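Side-chain contacts in dihydropteridine reductase (Caenorhabditis elegans, PDB 1OOE), which probably reduces quinonoid dihydrobiopterin to tetrahydrobiopterin with NADH or NADPH, as a homodimeric short-chain dehydrogenase/reductase: residues M182-K185 and D191-S194; G82-S87 and V94-L99. All blocks are in the same frame, centred on the assembly; numbering follows the deposited sequence.

Contact 1 (M182-K185 and D191-S194); sequences MNRK and DHSS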
ATOM      1  N   MET A 182     -19.741 -17.243  -8.659  1.00 18.14           N
ATOM      2  CA  MET A 182     -18.453 -17.686  -9.188  1.00 17.14           C
ATOM      3  C   MET A 182     -17.809 -18.789  -8.355  1.00 16.83           C
ATOM      4  O   MET A 182     -17.206 -19.711  -8.905  1.00 14.86           O
ATOM      5  CB  MET A 182     -17.479 -16.509  -9.316  1.00 18.67           C
ATOM      6  CG  MET A 182     -17.709 -15.640 -10.543  1.00 20.37           C
ATOM      7  SD  MET A 182     -17.510 -16.549 -12.094  1.00 22.54           S
ATOM      8  CE  MET A 182     -19.228 -16.901 -12.511  1.00 20.68           C
ATOM      9  N   ASN A 183     -17.922 -18.703  -7.034  1.00 16.02           N
ATOM     10  CA  ASN A 183     -17.327 -19.734  -6.194  1.00 15.29           C
ATOM     11  C   ASN A 183     -18.071 -21.052  -6.342  1.00 15.57           C
ATOM     12  O   ASN A 183     -17.474 -22.126  -6.261  1.00 14.27           O
ATOM     13  CB  ASN A 183     -17.302 -19.299  -4.726  1.00 15.67           C
ATOM     14  CG  ASN A 183     -16.142 -18.380  -4.422  1.00 17.51           C
ATOM     15  OD1 ASN A 183     -15.057 -18.535  -4.986  1.00 19.01           O
ATOM     16  ND2 ASN A 183     -16.351 -17.426  -3.517  1.00 18.39           N
ATOM     17  N   ARG A 184     -19.376 -20.975  -6.571  1.00 13.38           N
ATOM     18  CA  ARG A 184     -20.158 -22.190  -6.743  1.00 14.54           C
ATOM     19  C   ARG A 184     -19.825 -22.872  -8.066  1.00 15.27           C
ATOM     20  O   ARG A 184     -19.944 -24.091  -8.191  1.00 13.41           O
ATOM     21  CB  ARG A 184     -21.655 -21.879  -6.680  1.00 14.23           C
ATOM     22  CG  ARG A 184     -22.104 -21.410  -5.312  1.00 16.75           C
ATOM     23  CD  ARG A 184     -23.592 -21.602  -5.108  1.00 19.90           C
ATOM     24  NE  ARG A 184     -23.946 -21.413  -3.707  1.00 24.02           N
ATOM     25  CZ  ARG A 184     -24.986 -21.986  -3.112  1.00 26.67           C
ATOM     26  NH1 ARG A 184     -25.786 -22.794  -3.796  1.00 28.83           N
ATOM     27  NH2 ARG A 184     -25.220 -21.760  -1.827  1.00 29.49           N
ATOM     28  N   LYS A 185     -19.394 -22.083  -9.045  1.00 14.64           N
ATOM     29  CA  LYS A 185     -19.053 -22.607 -10.362  1.00 15.38           C
ATOM     30  C   LYS A 185     -17.679 -23.266 -10.415  1.00 15.82           C
ATOM     31  O   LYS A 185     -17.525 -24.353 -10.969  1.00 17.46           O
ATOM     32  CB  LYS A 185     -19.113 -21.483 -11.405  1.00 16.37           C
ATOM     33  CG  LYS A 185     -18.738 -21.915 -12.821  1.00 17.08           C
ATOM     34  CD  LYS A 185     -18.783 -20.737 -13.789  1.00 19.87           C
ATOM     35  CE  LYS A 185     -18.404 -21.149 -15.209  1.00 22.06           C
ATOM     36  NZ  LYS A 185     -19.359 -22.143 -15.780  1.00 25.23           N
ATOM     37  N   ASP A 191     -17.662 -27.795   0.572  1.00 16.34           N
ATOM     38  CA  ASP A 191     -18.601 -27.914   1.680  1.00 17.62           C
ATOM     39  C   ASP A 191     -19.050 -26.500   2.037  1.00 18.48           C
ATOM     40  O   ASP A 191     -18.276 -25.729   2.604  1.00 19.05           O
ATOM     41  CB  ASP A 191     -17.911 -28.543   2.890  1.00 21.57           C
ATOM     42  CG  ASP A 191     -18.885 -28.906   3.994  1.00 22.71           C
ATOM     43  OD1 ASP A 191     -19.931 -28.236   4.117  1.00 23.26           O
ATOM     44  OD2 ASP A 191     -18.597 -29.860   4.748  1.00 29.35           O
ATOM     45  N   HIS A 192     -20.292 -26.158   1.715  1.00 19.84           N
ATOM     46  CA  HIS A 192     -20.788 -24.817   2.009  1.00 22.13           C
ATOM     47  C   HIS A 192     -20.987 -24.531   3.496  1.00 22.65           C
ATOM     48  O   HIS A 192     -21.378 -23.426   3.870  1.00 23.78           O
ATOM     49  CB  HIS A 192     -22.094 -24.558   1.254  1.00 24.64           C
ATOM     50  CG  HIS A 192     -21.931 -24.533  -0.234  1.00 24.89           C
ATOM     51  ND1 HIS A 192     -22.936 -24.130  -1.085  1.00 27.75           N
ATOM     52  CD2 HIS A 192     -20.882 -24.868  -1.022  1.00 26.25           C
ATOM     53  CE1 HIS A 192     -22.514 -24.219  -2.334  1.00 27.82           C
ATOM     54  NE2 HIS A 192     -21.269 -24.663  -2.323  1.00 25.21           N
ATOM     55  N   SER A 193     -20.706 -25.512   4.345  1.00 22.69           N
ATOM     56  CA  SER A 193     -20.865 -25.316   5.781  1.00 22.69           C
ATOM     57  C   SER A 193     -19.792 -24.356   6.298  1.00 22.51           C
ATOM     58  O   SER A 193     -19.804 -23.963   7.467  1.00 22.83           O
ATOM     59  CB  SER A 193     -20.769 -26.653   6.521  1.00 23.22           C
ATOM     60  OG  SER A 193     -19.458 -27.185   6.445  1.00 27.44           O
ATOM     61  N   SER A 194     -18.866 -23.979   5.422  1.00 20.54           N
ATOM     62  CA  SER A 194     -17.797 -23.063   5.798  1.00 19.01           C
ATOM     63  C   SER A 194     -17.833 -21.800   4.939  1.00 16.83           C
ATOM     64  O   SER A 194     -16.893 -21.010   4.946  1.00 15.78           O
ATOM     65  CB  SER A 194     -16.436 -23.746   5.657  1.00 20.79           C
ATOM     66  OG  SER A 194     -16.217 -24.169   4.324  1.00 23.28           O
TER

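Contact 2 (G82-S87 and V94-L99); sequences GWAGGS and VKNADL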
ATOM      1  N   GLY A  82     -11.196  -6.540  -7.588  1.00 16.42           N
ATOM      2  CA  GLY A  82     -11.062  -7.941  -7.951  1.00 15.40           C
ATOM      3  C   GLY A  82      -9.716  -8.507  -7.526  1.00 17.00           C
ATOM      4  O   GLY A  82      -9.112  -8.023  -6.571  1.00 18.14           O
ATOM      5  N   TRP A  83      -9.237  -9.524  -8.238  1.00 14.71           N
ATOM      6  CA  TRP A  83      -7.960 -10.155  -7.904  1.00 14.41           C
ATOM      7  C   TRP A  83      -7.067 -10.450  -9.109  1.00 14.12           C
ATOM      8  O   TRP A  83      -7.543 -10.682 -10.219  1.00 14.67           O
ATOM      9  CB  TRP A  83      -8.216 -11.468  -7.157  1.00 13.67           C
ATOM     10  CG  TRP A  83      -6.971 -12.170  -6.662  1.00 12.72           C
ATOM     11  CD1 TRP A  83      -6.356 -11.990  -5.455  1.00 11.60           C
ATOM     12  CD2 TRP A  83      -6.229 -13.198  -7.338  1.00 10.68           C
ATOM     13  NE1 TRP A  83      -5.287 -12.845  -5.332  1.00 12.27           N
ATOM     14  CE2 TRP A  83      -5.187 -13.599  -6.473  1.00 11.95           C
ATOM     15  CE3 TRP A  83      -6.348 -13.822  -8.590  1.00 10.12           C
ATOM     16  CZ2 TRP A  83      -4.267 -14.599  -6.817  1.00 12.32           C
ATOM     17  CZ3 TRP A  83      -5.429 -14.820  -8.931  1.00 10.76           C
ATOM     18  CH2 TRP A  83      -4.405 -15.196  -8.045  1.00 12.17           C
ATOM     19  N   ALA A  84      -5.761 -10.443  -8.851  1.00 15.05           N
ATOM     20  CA  ALA A  84      -4.716 -10.747  -9.828  1.00 15.90           C
ATOM     21  C   ALA A  84      -3.517 -11.114  -8.957  1.00 16.25           C
ATOM     22  O   ALA A  84      -3.171 -10.374  -8.040  1.00 15.99           O
ATOM     23  CB  ALA A  84      -4.400  -9.524 -10.696  1.00 15.53           C
ATOM     24  N   GLY A  85      -2.893 -12.255  -9.228  1.00 15.39           N
ATOM     25  CA  GLY A  85      -1.770 -12.677  -8.411  1.00 14.91           C
ATOM     26  C   GLY A  85      -0.406 -12.556  -9.051  1.00 15.31           C
ATOM     27  O   GLY A  85      -0.198 -11.723  -9.935  1.00 15.91           O
ATOM     28  N   GLY A  86       0.527 -13.380  -8.580  1.00 14.61           N
ATOM     29  CA  GLY A  86       1.875 -13.381  -9.121  1.00 15.40           C
ATOM     30  C   GLY A  86       2.991 -13.051  -8.146  1.00 14.26           C
ATOM     31  O   GLY A  86       2.905 -12.080  -7.390  1.00 12.67           O
ATOM     32  N   SER A  87       4.042 -13.868  -8.155  1.00 13.99           N
ATOM     33  CA  SER A  87       5.192 -13.630  -7.291  1.00 12.39           C
ATOM     34  C   SER A  87       6.065 -12.613  -8.019  1.00 12.56           C
ATOM     35  O   SER A  87       5.726 -12.183  -9.119  1.00 13.07           O
ATOM     36  CB  SER A  87       5.984 -14.921  -7.069  1.00 12.84           C
ATOM     37  OG  SER A  87       6.651 -15.317  -8.257  1.00 14.10           O
ATOM     38  N   VAL A  94       4.491  -6.674 -11.850  1.00 10.95           N
ATOM     39  CA  VAL A  94       4.184  -5.247 -11.780  1.00 11.41           C
ATOM     40  C   VAL A  94       2.829  -4.901 -12.391  1.00 11.19           C
ATOM     41  O   VAL A  94       2.057  -4.130 -11.811  1.00 11.71           O
ATOM     42  CB  VAL A  94       5.285  -4.406 -12.469  1.00 10.77           C
ATOM     43  CG1 VAL A  94       4.869  -2.947 -12.529  1.00 10.76           C
ATOM     44  CG2 VAL A  94       6.592  -4.537 -11.692  1.00 13.23           C
ATOM     45  N   LYS A  95       2.543  -5.467 -13.560  1.00 10.97           N
ATOM     46  CA  LYS A  95       1.276  -5.222 -14.239  1.00 12.40           C
ATOM     47  C   LYS A  95       0.102  -5.502 -13.305  1.00 13.56           C
ATOM     48  O   LYS A  95      -0.833  -4.703 -13.198  1.00 12.40           O
ATOM     49  CB  LYS A  95       1.165  -6.115 -15.477  1.00 14.70           C
ATOM     50  CG  LYS A  95      -0.168  -6.010 -16.199  1.00 15.56           C
ATOM     51  CD  LYS A  95      -0.200  -6.946 -17.392  1.00 19.75           C
ATOM     52  CE  LYS A  95      -1.491  -6.819 -18.177  1.00 22.54           C
ATOM     53  NZ  LYS A  95      -1.524  -7.790 -19.309  1.00 25.35           N
ATOM     54  N   ASN A  96       0.149  -6.649 -12.635  1.00 13.98           N
ATOM     55  CA  ASN A  96      -0.912  -7.026 -11.716  1.00 13.09           C
ATOM     56  C   ASN A  96      -0.884  -6.199 -10.441  1.00 13.39           C
ATOM     57  O   ASN A  96      -1.933  -5.891  -9.878  1.00 11.47           O
ATOM     58  CB  ASN A  96      -0.830  -8.519 -11.404  1.00 12.96           C
ATOM     59  CG  ASN A  96      -1.152  -9.372 -12.615  1.00 13.99           C
ATOM     60  OD1 ASN A  96      -1.681  -8.874 -13.610  1.00 16.33           O
ATOM     61  ND2 ASN A  96      -0.848 -10.664 -12.535  1.00 14.39           N
ATOM     62  N   ALA A  97       0.312  -5.832  -9.988  1.00 12.07           N
ATOM     63  CA  ALA A  97       0.433  -5.007  -8.792  1.00 11.84           C
ATOM     64  C   ALA A  97      -0.278  -3.683  -9.072  1.00 11.70           C
ATOM     65  O   ALA A  97      -0.972  -3.143  -8.209  1.00 10.27           O
ATOM     66  CB  ALA A  97       1.904  -4.759  -8.462  1.00 10.81           C
ATOM     67  N   ASP A  98      -0.103  -3.175 -10.290  1.00 10.71           N
ATOM     68  CA  ASP A  98      -0.721  -1.921 -10.716  1.00 11.28           C
ATOM     69  C   ASP A  98      -2.245  -2.058 -10.688  1.00 11.04           C
ATOM     70  O   ASP A  98      -2.951  -1.192 -10.163  1.00  9.88           O
ATOM     71  CB  ASP A  98      -0.236  -1.570 -12.128  1.00 10.75           C
ATOM     72  CG  ASP A  98      -0.832  -0.281 -12.661  1.00 12.94           C
ATOM     73  OD1 ASP A  98      -0.607   0.787 -12.048  1.00 10.77           O
ATOM     74  OD2 ASP A  98      -1.518  -0.340 -13.706  1.00 15.78           O
ATOM     75  N   LEU A  99      -2.750  -3.155 -11.242  1.00 10.73           N
ATOM     76  CA  LEU A  99      -4.187  -3.392 -11.262  1.00 10.97           C
ATOM     77  C   LEU A  99      -4.759  -3.480  -9.852  1.00 11.17           C
ATOM     78  O   LEU A  99      -5.878  -3.027  -9.599  1.00 11.83           O
ATOM     79  CB  LEU A  99      -4.508  -4.682 -12.021  1.00 12.33           C
ATOM     80  CG  LEU A  99      -4.280  -4.666 -13.536  1.00 15.64           C
ATOM     81  CD1 LEU A  99      -4.502  -6.066 -14.093  1.00 17.98           C
ATOM     82  CD2 LEU A  99      -5.232  -3.677 -14.195  1.00 17.00           C
TER

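Contact 1 (M182-K185 and D191-S194)
Arg184 and His192 bring the two backbones nearest each other, yet their CA atoms stand 9.2 Å apart, so side chains alone bridge the gap between the short helix 181-186 and the loop that follows it. Residues 192-193 make a 3-10 turn just after Asp191. Arg184 has CG anti to its carbonyl carbon (chi1 -67°), and from there the chain runs extended to NE, which carries the guanidinium beyond the helix to the imidazole. The two side chains cross at about a right angle. His192 places a ring corner against one guanidinium face: His192 CE1 lies over the centre of the group, 3.4 Å from Arg184 CZ. The planes are inclined by 58°, so this is not a parallel stack. Nor is it a hydrogen bond: Arg184 NH2 comes within 3.4 Å of His192 ND1, but at a poor angle. Arg184 NH2 instead forms a salt bridge with Asp179, while Trp195 stacks on the His192 ring and also touches Arg184. An Asx turn spans His192: Asp191 OD1 accepts from Ser193 N at 2.8 Å. Ser193 OG reaches the same oxygen, Asp191 OD1, at 2.6 Å, and both donors come from one face of the carboxylate. Ser194 OG donates to Asp191 O over 3.1 Å, nearly in line with the carbonyl (171°). The contact thus joins the helix to the loop before helix 198-210 at the surface. Its chemistry is that of an imidazole CE1 corner set against the face of a cation, with no hydrogen bond between them; Asp179 balances the guanidinium charge in part, and the nearby cation may still make a protonated His192 somewhat less favourable.

Contact 2 (G82-S87 and V94-L99)
Asn96, in the first turn of helix 93-118, faces Ala84 and Gly85 of the loop that leads out of strand 73-78. Asn96 CB lies 3.8 Å from Ala84 CB and 3.6 Å from Gly85 O. CG, anti to the carbonyl carbon (chi1 -68°), again meets the Ala84 methyl, and Asn96 OD1 stays at the rim of that contact, 4.0 Å from Ala84 CB. The tip does the polar work: Asn96 ND2 donates to Gly85 O over 2.9 Å, nearly straight at 161°. The acceptor lies close to the Asn96 amide plane, whereas the donor stands tilted by 26° from the carbonyl plane of Gly85. An alanine here has no amide to offer Gly85 O, and the loop would probably be held less firmly against the helix. On the loop itself, Gly85 N sits 3.4 Å above the plane of the Trp83 ring, toward its rim, and a CB on Gly85 would run into Trp83 CZ2. Trp83 in turn meets Tyr143, the tyrosine of the family's YxxxK sequence, edge to face. Trp53 of the second subunit packs on Val94, Ala97 and Asp98. A loop joining the fourth parallel strand to the long helix at the dimer interface is characteristic of the Rossmann-type fold of short-chain dehydrogenases/reductases.

Overall arrangement
Contact 2 comes first along the chain, and contact 1 lies wholly after it; their centres are 24 Å apart and their nearest atoms about 10 Å, so the two do not meet. Both follow strands of the same parallel core: 82-87 with 94-99 join the loop after strand 73-78 to helix 93-118, while 182-185 and 191-194 belong to the connection from strand 169-175 to helix 198-210. Strand 123-128 runs between those two strands in the sheet. In short-chain dehydrogenases/reductases, connections after these strands typically border the cofactor and substrate site. Contact 2 also reaches the second subunit, whereas the segments of contact 1 touch no other chain of the dimer.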